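PDB 3DT5: uncharacterized protein AF_0924, which is of unknown function but is probably anchored in the cell membrane, the chain here being its calcium-bound C-terminal domain. Local coordinates for residues F72-I77 and A81-Y86. Residues are numbered along the deposited sequence; the frame is centred on the assembly and turned at random.
Sequences FKADKI and ANWTFY. With CA (calcium ion), chain B.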
loop_
_atom_site.group_PDB
_atom_site.type_symbol
_atom_site.label_atom_id
_atom_site.label_comp_id
_atom_site.label_asym_id
_atom_site.label_seq_id
_atom_site.Cartn_x
_atom_site.Cartn_y
_atom_site.Cartn_z
ATOM N N PHE A 72 -12.263 10.348 1.976
ATOM C CA PHE A 72 -12.758 11.407 2.819
ATOM C C PHE A 72 -12.103 11.454 4.198
ATOM O O PHE A 72 -12.564 12.169 5.079
ATOM C CB PHE A 72 -14.291 11.351 2.861
ATOM C CG PHE A 72 -14.916 11.514 1.500
ATOM C CD1 PHE A 72 -14.752 12.704 0.780
ATOM C CD2 PHE A 72 -15.630 10.469 0.904
ATOM C CE1 PHE A 72 -15.319 12.868 -0.509
ATOM C CE2 PHE A 72 -16.198 10.602 -0.397
ATOM C CZ PHE A 72 -16.055 11.810 -1.097
ATOM N N LYS A 73 -11.009 10.720 4.371
ATOM C CA LYS A 73 -10.311 10.676 5.649
ATOM C C LYS A 73 -9.024 11.458 5.620
ATOM O O LYS A 73 -8.430 11.719 6.666
ATOM C CB LYS A 73 -9.945 9.226 6.063
ATOM C CG LYS A 73 -11.051 8.168 5.982
ATOM C CD LYS A 73 -12.167 8.455 6.865
ATOM C CE LYS A 73 -12.643 7.138 7.466
ATOM N NZ LYS A 73 -13.937 6.793 6.915
ATOM N N ALA A 74 -8.572 11.845 4.429
ATOM C CA ALA A 74 -7.242 12.466 4.304
ATOM C C ALA A 74 -7.146 13.279 3.007
ATOM O O ALA A 74 -7.974 13.117 2.130
ATOM C CB ALA A 74 -6.157 11.369 4.329
ATOM N N ASP A 75 -6.150 14.164 2.932
ATOM C CA ASP A 75 -5.853 15.017 1.780
ATOM C C ASP A 75 -4.376 15.291 1.775
ATOM O O ASP A 75 -3.756 15.324 2.834
ATOM C CB ASP A 75 -6.544 16.407 1.879
ATOM C CG ASP A 75 -8.026 16.356 1.612
ATOM O OD1 ASP A 75 -8.435 15.740 0.603
ATOM O OD2 ASP A 75 -8.789 17.014 2.360
ATOM N N LYS A 76 -3.823 15.574 0.588
ATOM C CA LYS A 76 -2.501 16.234 0.479
ATOM C C LYS A 76 -2.775 17.762 0.332
ATOM O O LYS A 76 -3.533 18.177 -0.538
ATOM C CB LYS A 76 -1.702 15.724 -0.742
ATOM C CG LYS A 76 -1.308 14.266 -0.561
ATOM C CD LYS A 76 -0.032 13.926 -1.296
ATOM C CE LYS A 76 0.288 12.386 -1.229
ATOM N NZ LYS A 76 1.708 12.129 -1.689
ATOM N N ILE A 77 -2.164 18.551 1.213
ATOM C CA ILE A 77 -2.449 19.984 1.332
ATOM C C ILE A 77 -1.135 20.735 1.214
ATOM O O ILE A 77 -0.083 20.177 1.581
ATOM C CB ILE A 77 -3.048 20.233 2.718
ATOM C CG1 ILE A 77 -4.383 19.453 2.842
ATOM C CG2 ILE A 77 -3.230 21.712 3.008
ATOM C CD1 ILE A 77 -4.806 19.181 4.345
ATOM N N ALA A 81 4.008 16.286 0.278
ATOM C CA ALA A 81 3.899 14.896 -0.097
ATOM C C ALA A 81 3.164 14.078 0.977
ATOM O O ALA A 81 2.878 12.889 0.756
ATOM C CB ALA A 81 5.321 14.286 -0.375
ATOM N N ASN A 82 2.873 14.672 2.142
ATOM C CA ASN A 82 2.251 13.876 3.205
ATOM C C ASN A 82 0.769 13.843 3.029
ATOM O O ASN A 82 0.175 14.846 2.617
ATOM C CB ASN A 82 2.522 14.448 4.601
ATOM C CG ASN A 82 3.979 14.311 5.002
ATOM O OD1 ASN A 82 4.665 13.328 4.654
ATOM N ND2 ASN A 82 4.488 15.343 5.671
ATOM N N TRP A 83 0.185 12.680 3.345
ATOM C CA TRP A 83 -1.253 12.559 3.484
ATOM C C TRP A 83 -1.602 13.084 4.891
ATOM O O TRP A 83 -1.078 12.600 5.883
ATOM C CB TRP A 83 -1.703 11.093 3.358
ATOM C CG TRP A 83 -1.576 10.538 1.968
ATOM C CD1 TRP A 83 -0.606 9.653 1.513
ATOM C CD2 TRP A 83 -2.415 10.834 0.860
ATOM N NE1 TRP A 83 -0.822 9.373 0.169
ATOM C CE2 TRP A 83 -1.948 10.060 -0.240
ATOM C CE3 TRP A 83 -3.572 11.638 0.696
ATOM C CZ2 TRP A 83 -2.544 10.125 -1.518
ATOM C CZ3 TRP A 83 -4.198 11.654 -0.577
ATOM C CH2 TRP A 83 -3.681 10.901 -1.655
ATOM N N THR A 84 -2.467 14.096 4.951
ATOM C CA THR A 84 -2.890 14.655 6.237
ATOM C C THR A 84 -4.197 13.971 6.592
ATOM O O THR A 84 -5.180 14.088 5.847
ATOM C CB THR A 84 -3.143 16.182 6.155
ATOM O OG1 THR A 84 -1.886 16.838 5.963
ATOM C CG2 THR A 84 -3.775 16.729 7.484
ATOM N N PHE A 85 -4.208 13.264 7.718
ATOM C CA PHE A 85 -5.434 12.633 8.218
ATOM C C PHE A 85 -6.137 13.594 9.162
ATOM O O PHE A 85 -5.482 14.271 9.963
ATOM C CB PHE A 85 -5.121 11.337 8.966
ATOM C CG PHE A 85 -4.856 10.192 8.061
ATOM C CD1 PHE A 85 -3.570 9.996 7.520
ATOM C CD2 PHE A 85 -5.890 9.356 7.647
ATOM C CE1 PHE A 85 -3.314 8.951 6.637
ATOM C CE2 PHE A 85 -5.627 8.301 6.774
ATOM C CZ PHE A 85 -4.331 8.092 6.267
ATOM N N TYR A 86 -7.457 13.637 9.094
ATOM C CA TYR A 86 -8.215 14.515 9.994
ATOM C C TYR A 86 -8.492 13.898 11.351
ATOM O O TYR A 86 -8.610 14.617 12.309
ATOM C CB TYR A 86 -9.481 15.046 9.331
ATOM C CG TYR A 86 -9.132 15.827 8.078
ATOM C CD1 TYR A 86 -8.431 17.029 8.162
ATOM C CD2 TYR A 86 -9.445 15.317 6.802
ATOM C CE1 TYR A 86 -8.067 17.714 7.039
ATOM C CE2 TYR A 86 -9.095 15.994 5.678
ATOM C CZ TYR A 86 -8.398 17.204 5.790
ATOM O OH TYR A 86 -8.067 17.905 4.613
HETATM CA CA CA B . -9.467 13.592 0.443
HETATM O O HOH W 1 -0.803 17.222 3.411
#
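Lys-76 lies across one face of the Trp-83 indole: CE sits 3.6 Å from the centroid of the five-membered ring, a CH-pi contact. Its chain, extended beyond CG, carries NZ over the same ring at 4.5 Å from that centroid, 26° off the normal, a cation-pi contact over the face. NZ also donates to Ala-81 O at 2.8 Å, from above the carbonyl plane and not along a lone pair. CG of Asp-75, anti to its own carbonyl carbon (chi1 -74°), places the carboxylate between the calcium and Tyr-86: OD1 binds the metal with Ala-74 O, the backbone O of Lys-71 and Glu-44 OE2, while OD2 offers its anti lone pair to Tyr-86 OH at 2.5 Å. OD2 lies at the edge of the tyrosine ring, in its plane, although the carboxylate is turned 72° from that plane. Ala-74 CB sits over the centre of one face of the Phe-85 ring, a CH-pi contact 3.9 Å from its centroid. Asp-75 N to Thr-84 O (3.1 Å) and Thr-84 N to Asp-75 O (2.8 Å) define an antiparallel hydrogen-bonded pair, and one water links Ile-77 N, Asn-82 O and Thr-84 OG1. Trp-83 NE1 donates to Ala-33 O. A leucine in place of Trp-83 would probably deprive the Lys-76 ammonium of its aromatic face and leave Ala-33 O without the indole N-H. The hairpin's strand 83-85 pairs on its other side with strand 130-131; Trp-83 packs on helix 43-52 and Phe-85 on helix 88-116.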